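Local atomic coordinates of SPD1 nuclease (Streptococcus pyogenes, PDB entry 2XGR), a protein that is a prophage-encoded extracellular DNase of the His-Me finger clan that probably hydrolyses DNA with the help of a bound metal ion. Residues D168-L171 with D176-L179; Q200-G203 with E209-T212. All coordinates share one frame; numbering follows the deposited sequence.

Contact 1. Residues D168-L171 with D176-L179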
ATOM      1  N   ASP A 168      -9.696  -0.127  -3.029  1.00  5.58           N
ATOM      2  CA  ASP A 168     -10.240   0.266  -4.369  1.00  7.15           C
ATOM      3  C   ASP A 168     -11.772   0.158  -4.339  1.00  7.74           C
ATOM      4  O   ASP A 168     -12.474   1.069  -4.768  1.00  8.40           O
ATOM      5  CB  ASP A 168      -9.636  -0.684  -5.410  1.00  7.84           C
ATOM      6  CG  ASP A 168     -10.203  -0.477  -6.786  1.00 16.51           C
ATOM      7  OD1 ASP A 168     -10.178   0.654  -7.239  1.00 15.75           O
ATOM      8  OD2 ASP A 168     -10.571  -1.475  -7.425  1.00 18.17           O
ATOM      9  N   SER A 169     -12.273  -0.890  -3.714  1.00  9.41           N
ATOM     10  CA  SER A 169     -13.740  -1.043  -3.585  0.50  9.68           C
ATOM     11  C   SER A 169     -14.381   0.039  -2.762  1.00 10.84           C
ATOM     12  O   SER A 169     -15.385   0.612  -3.163  1.00 12.84           O
ATOM     13  CB  SER A 169     -14.095  -2.393  -2.981  0.50  9.28           C
ATOM     14  OG  SER A 169     -15.510  -2.450  -2.847  0.50 10.92           O
ATOM     15  N   TRP A 170     -13.710   0.438  -1.694  1.00 11.13           N
ATOM     16  CA  TRP A 170     -14.154   1.516  -0.851  1.00  9.94           C
ATOM     17  C   TRP A 170     -14.163   2.809  -1.644  1.00 12.51           C
ATOM     18  O   TRP A 170     -15.131   3.607  -1.544  1.00 11.46           O
ATOM     19  CB  TRP A 170     -13.231   1.640   0.389  1.00 11.14           C
ATOM     20  CG  TRP A 170     -13.717   2.710   1.352  1.00 11.72           C
ATOM     21  CD1 TRP A 170     -14.727   2.611   2.298  1.00 15.09           C
ATOM     22  CD2 TRP A 170     -13.307   4.055   1.345  1.00 13.60           C
ATOM     23  NE1 TRP A 170     -14.909   3.834   2.921  1.00 13.45           N
ATOM     24  CE2 TRP A 170     -14.033   4.732   2.355  1.00 10.95           C
ATOM     25  CE3 TRP A 170     -12.338   4.755   0.614  1.00 10.15           C
ATOM     26  CZ2 TRP A 170     -13.780   6.061   2.668  1.00 14.04           C
ATOM     27  CZ3 TRP A 170     -12.089   6.059   0.898  1.00 10.46           C
ATOM     28  CH2 TRP A 170     -12.848   6.729   1.892  1.00 10.54           C
ATOM     29  N   LEU A 171     -13.069   3.088  -2.382  1.00 10.15           N
ATOM     30  CA  LEU A 171     -13.034   4.279  -3.193  1.00  9.76           C
ATOM     31  C   LEU A 171     -14.170   4.326  -4.202  1.00 13.34           C
ATOM     32  O   LEU A 171     -14.821   5.385  -4.361  1.00 12.85           O
ATOM     33  CB  LEU A 171     -11.699   4.370  -3.947  1.00 11.12           C
ATOM     34  CG  LEU A 171     -10.556   4.954  -3.195  1.00 12.54           C
ATOM     35  CD1 LEU A 171      -9.289   4.904  -4.114  1.00 15.26           C
ATOM     36  CD2 LEU A 171     -10.858   6.454  -2.702  1.00 13.39           C
ATOM     37  N   ASP A 176     -16.894  10.533  -3.880  1.00 14.18           N
ATOM     38  CA  ASP A 176     -16.584  11.871  -3.472  1.00 17.30           C
ATOM     39  C   ASP A 176     -15.548  11.941  -2.363  1.00 14.06           C
ATOM     40  O   ASP A 176     -15.099  13.044  -2.024  1.00 16.39           O
ATOM     41  CB  ASP A 176     -17.861  12.621  -3.042  1.00 18.42           C
ATOM     42  CG  ASP A 176     -18.842  12.842  -4.222  1.00 26.12           C
ATOM     43  OD1 ASP A 176     -18.407  13.303  -5.321  1.00 28.70           O
ATOM     44  OD2 ASP A 176     -20.017  12.448  -4.064  1.00 38.10           O
ATOM     45  N   PHE A 177     -15.175  10.790  -1.811  1.00 11.08           N
ATOM     46  CA  PHE A 177     -14.231  10.765  -0.691  1.00 10.63           C
ATOM     47  C   PHE A 177     -12.822  10.447  -1.209  1.00  8.59           C
ATOM     48  O   PHE A 177     -12.619  10.039  -2.371  1.00 10.82           O
ATOM     49  CB  PHE A 177     -14.631   9.705   0.360  1.00  9.34           C
ATOM     50  CG  PHE A 177     -15.939  10.033   1.095  1.00 14.15           C
ATOM     51  CD1 PHE A 177     -16.464  11.314   1.031  1.00 18.52           C
ATOM     52  CD2 PHE A 177     -16.564   9.058   1.895  1.00 16.49           C
ATOM     53  CE1 PHE A 177     -17.669  11.627   1.740  1.00 21.62           C
ATOM     54  CE2 PHE A 177     -17.748   9.401   2.634  1.00 14.97           C
ATOM     55  CZ  PHE A 177     -18.255  10.674   2.533  1.00 17.97           C
ATOM     56  N   TRP A 178     -11.835  10.686  -0.335  1.00  9.02           N
ATOM     57  CA  TRP A 178     -10.420  10.507  -0.726  1.00  8.74           C
ATOM     58  C   TRP A 178      -9.828   9.398   0.103  1.00  8.01           C
ATOM     59  O   TRP A 178     -10.245   9.185   1.236  1.00  7.55           O
ATOM     60  CB  TRP A 178      -9.628  11.753  -0.368  1.00  7.79           C
ATOM     61  CG  TRP A 178     -10.103  12.960  -1.149  1.00 11.42           C
ATOM     62  CD1 TRP A 178     -11.211  13.748  -0.891  1.00 11.89           C
ATOM     63  CD2 TRP A 178      -9.480  13.497  -2.327  1.00 10.43           C
ATOM     64  NE1 TRP A 178     -11.331  14.741  -1.893  1.00 11.28           N
ATOM     65  CE2 TRP A 178     -10.283  14.593  -2.774  1.00 10.90           C
ATOM     66  CE3 TRP A 178      -8.349  13.116  -3.091  1.00  7.95           C
ATOM     67  CZ2 TRP A 178      -9.944  15.340  -3.915  1.00 12.05           C
ATOM     68  CZ3 TRP A 178      -8.002  13.893  -4.194  1.00 11.16           C
ATOM     69  CH2 TRP A 178      -8.818  14.962  -4.617  1.00 12.26           C
ATOM     70  N   LEU A 179      -8.873   8.699  -0.483  1.00  6.89           N
ATOM     71  CA  LEU A 179      -8.027   7.746   0.255  1.00  6.84           C
ATOM     72  C   LEU A 179      -6.655   8.364   0.397  1.00  6.58           C
ATOM     73  O   LEU A 179      -6.048   8.810  -0.617  1.00  5.82           O
ATOM     74  CB  LEU A 179      -7.942   6.476  -0.582  1.00  6.87           C
ATOM     75  CG  LEU A 179      -6.860   5.470  -0.074  1.00  7.78           C
ATOM     76  CD1 LEU A 179      -7.175   4.969   1.398  1.00  7.14           C
ATOM     77  CD2 LEU A 179      -6.729   4.269  -1.067  1.00  6.47           C
TER

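Contact 2. Residues Q200-G203 with E209-T212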
ATOM      1  N   GLN A 200      -0.384   2.123   5.267  1.00  5.72           N
ATOM      2  CA  GLN A 200      -1.044   3.076   6.182  1.00  5.68           C
ATOM      3  C   GLN A 200      -2.182   3.762   5.426  1.00  7.77           C
ATOM      4  O   GLN A 200      -1.970   4.309   4.333  1.00  6.65           O
ATOM      5  CB  GLN A 200      -0.038   4.195   6.599  1.00  6.88           C
ATOM      6  CG  GLN A 200      -0.654   5.201   7.539  1.00  5.69           C
ATOM      7  CD  GLN A 200       0.261   6.372   7.680  1.00  7.58           C
ATOM      8  OE1 GLN A 200       1.261   6.290   8.406  1.00  9.81           O
ATOM      9  NE2 GLN A 200       0.034   7.419   6.846  1.00  6.88           N
ATOM     10  N   TYR A 201      -3.403   3.677   5.936  1.00  6.12           N
ATOM     11  CA  TYR A 201      -4.495   4.236   5.159  1.00  4.08           C
ATOM     12  C   TYR A 201      -5.580   4.848   6.029  1.00  5.93           C
ATOM     13  O   TYR A 201      -5.835   4.403   7.175  1.00  7.02           O
ATOM     14  CB  TYR A 201      -5.135   3.167   4.196  1.00  4.70           C
ATOM     15  CG  TYR A 201      -5.437   1.846   4.866  1.00  5.39           C
ATOM     16  CD1 TYR A 201      -6.637   1.636   5.550  1.00  7.66           C
ATOM     17  CD2 TYR A 201      -4.497   0.796   4.819  1.00  6.37           C
ATOM     18  CE1 TYR A 201      -6.936   0.347   6.116  1.00  6.37           C
ATOM     19  CE2 TYR A 201      -4.819  -0.472   5.422  1.00  6.11           C
ATOM     20  CZ  TYR A 201      -6.048  -0.669   6.014  1.00  8.77           C
ATOM     21  OH  TYR A 201      -6.298  -1.912   6.583  1.00  9.36           O
ATOM     22  N   VAL A 202      -6.214   5.874   5.473  1.00  4.60           N
ATOM     23  CA  VAL A 202      -7.372   6.499   6.147  1.00  6.24           C
ATOM     24  C   VAL A 202      -8.151   7.191   5.046  1.00  7.44           C
ATOM     25  O   VAL A 202      -7.554   7.516   3.983  1.00  8.35           O
ATOM     26  CB  VAL A 202      -6.938   7.470   7.204  1.00  5.97           C
ATOM     27  CG1 VAL A 202      -6.201   8.693   6.543  1.00  6.31           C
ATOM     28  CG2 VAL A 202      -8.164   7.994   8.104  1.00  6.95           C
ATOM     29  N   GLY A 203      -9.455   7.391   5.255  1.00  7.45           N
ATOM     30  CA  GLY A 203     -10.270   8.108   4.241  1.00  8.38           C
ATOM     31  C   GLY A 203     -10.417   9.573   4.685  1.00  9.67           C
ATOM     32  O   GLY A 203     -10.157   9.919   5.858  1.00  9.63           O
ATOM     33  N   GLU A 209     -12.552  15.617   7.115  1.00 16.46           N
ATOM     34  CA  GLU A 209     -12.563  14.807   8.329  1.00 14.97           C
ATOM     35  C   GLU A 209     -12.063  13.387   8.043  1.00 15.20           C
ATOM     36  O   GLU A 209     -12.355  12.852   6.968  1.00 13.80           O
ATOM     37  CB  GLU A 209     -13.932  14.784   9.044  1.00 15.81           C
ATOM     38  CG  GLU A 209     -14.168  16.200   9.729  1.00 22.35           C
ATOM     39  CD  GLU A 209     -15.484  16.398  10.452  1.00 32.58           C
ATOM     40  OE1 GLU A 209     -16.342  15.490  10.524  1.00 31.95           O
ATOM     41  OE2 GLU A 209     -15.669  17.541  10.947  1.00 43.60           O
ATOM     42  N   LEU A 210     -11.377  12.784   9.018  1.00 13.07           N
ATOM     43  CA  LEU A 210     -10.810  11.435   8.823  1.00 12.30           C
ATOM     44  C   LEU A 210     -11.877  10.383   8.940  1.00 14.14           C
ATOM     45  O   LEU A 210     -12.686  10.379   9.920  1.00 16.54           O
ATOM     46  CB  LEU A 210      -9.702  11.193   9.823  1.00 10.31           C
ATOM     47  CG  LEU A 210      -8.540  12.147   9.658  1.00 11.58           C
ATOM     48  CD1 LEU A 210      -7.412  11.821  10.651  1.00 14.60           C
ATOM     49  CD2 LEU A 210      -8.039  12.074   8.150  1.00  9.65           C
ATOM     50  N   LEU A 211     -11.819   9.395   8.029  1.00 12.34           N
ATOM     51  CA  LEU A 211     -12.692   8.271   8.084  1.00 11.98           C
ATOM     52  C   LEU A 211     -11.859   6.998   8.321  1.00 11.70           C
ATOM     53  O   LEU A 211     -11.003   6.691   7.505  1.00  9.43           O
ATOM     54  CB  LEU A 211     -13.427   8.117   6.745  1.00 11.30           C
ATOM     55  CG  LEU A 211     -14.046   9.429   6.202  1.00 14.55           C
ATOM     56  CD1 LEU A 211     -14.671   9.262   4.787  1.00 12.46           C
ATOM     57  CD2 LEU A 211     -15.122  10.002   7.171  1.00 13.77           C
ATOM     58  N   THR A 212     -12.102   6.286   9.404  1.00  9.29           N
ATOM     59  CA  THR A 212     -11.315   5.069   9.657  1.00 11.08           C
ATOM     60  C   THR A 212     -11.861   3.981   8.787  1.00 11.43           C
ATOM     61  O   THR A 212     -13.022   3.676   8.852  1.00 12.04           O
ATOM     62  CB  THR A 212     -11.322   4.615  11.138  1.00 11.74           C
ATOM     63  OG1 THR A 212     -10.831   5.664  11.889  1.00 15.80           O
ATOM     64  CG2 THR A 212     -10.320   3.498  11.323  1.00 14.76           C
TER

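Contact 1. Residues D168-L171 with D176-L179
Trp-170 sets the CH2 corner of its indole 3.8 Å from CB of Phe-177, an oblique approach. Both CZ3 and CH2 also come up to the carbonyl oxygen of Trp-178, which sits at the indole edge near the ring plane, CH2 at 3.6 Å from that O. The indole reaches this position because CG stands anti to the backbone N (chi1 -176°), carrying the ring off the helix toward the chain that follows. CZ2 in turn meets the phenyl edge of Phe-177, and the two side chains cross at about a right angle. The segments belong to helix 160-173 and to the loop and first residues of strand 178-186; the chain leaves the helix and turns back past its C-terminal part into this strand, which lies between strands 76-80 and 196-204 of the antiparallel sheet. The residue after Trp-170, Leu-171, sends CD2 to CB of Leu-179 at 3.6 Å, while its CD1 is 4.0 Å from Leu-179 CD2. Trp-178 points its own side chain away, to an edge-to-face contact with Phe-56. His-174, just past the helix, stacks its ring on Trp-170, and its ND1 is hydrogen-bonded to the Trp-170 carbonyl oxygen.

Contact 2. Residues Q200-G203 with E209-T212
Gly-203 and Leu-211 are joined by two backbone hydrogen bonds, Gly-203 N to Leu-211 O and Leu-211 N to Gly-203 O, each 2.8 Å long with an N-H...O angle of 166°. They make one antiparallel hydrogen-bonded pair, near the turn of the beta hairpin formed by strands 196-204 and 209-214. The two bonds differ at the acceptor: Gly-203 N approaches in the carbonyl plane of Leu-211, whereas Leu-211 N stands above the plane of the Gly-203 carbonyl, 53° out of it. This fits the strong splay of the short segments, whose directions differ by 118°, well short of antiparallel. The Gly-203 oxygen also receives a CA-H...O contact from Leu-210 CA at 3.4 Å. At the pair itself, the CA atoms of Gly-203 and Leu-211 are only 4.5 Å apart, and CB and CG of Leu-211 lie against the Gly-203 carbonyl group. Outward from the pair, Glu-209 N is hydrogen-bonded to OD1 of Asp-205 in the connecting turn, and Leu-210 is bound through its backbone to Thr-43 and Tyr-45 of strand 39-46. Beside the hydrogen-bonded pair, Val-202 and Leu-210 pack across the hairpin, their side chains meeting at a slant. Val-202 CG2, anti to its own N, is the methyl that comes closer to the other strand: it lies 3.9 Å from Leu-210 CB and 3.2 Å from Leu-211 O.

In the fold
Of the elements joined here, helix 160-173 comes first along the chain, and contact 1 closes the short loop between its end and strand 178-186. The chain then runs along that strand and returns as its antiparallel neighbour, strand 196-204, before contact 2 closes the hairpin to strand 209-214. The two closures are in series, neither enclosing nor crossing the other. They still meet in space, their centres about 10 Å apart: Phe-177 CD2 touches Leu-211 CD1 at 3.5 Å, and Trp-170 CH2 lies 3.8 Å from Gly-203 CA. Leu-179 packs on Tyr-201 across the two neighbouring strands. Contact 1 brings the helix end to strand 178-186; contact 2 pairs strands 196-204 and 209-214 of the same sheet.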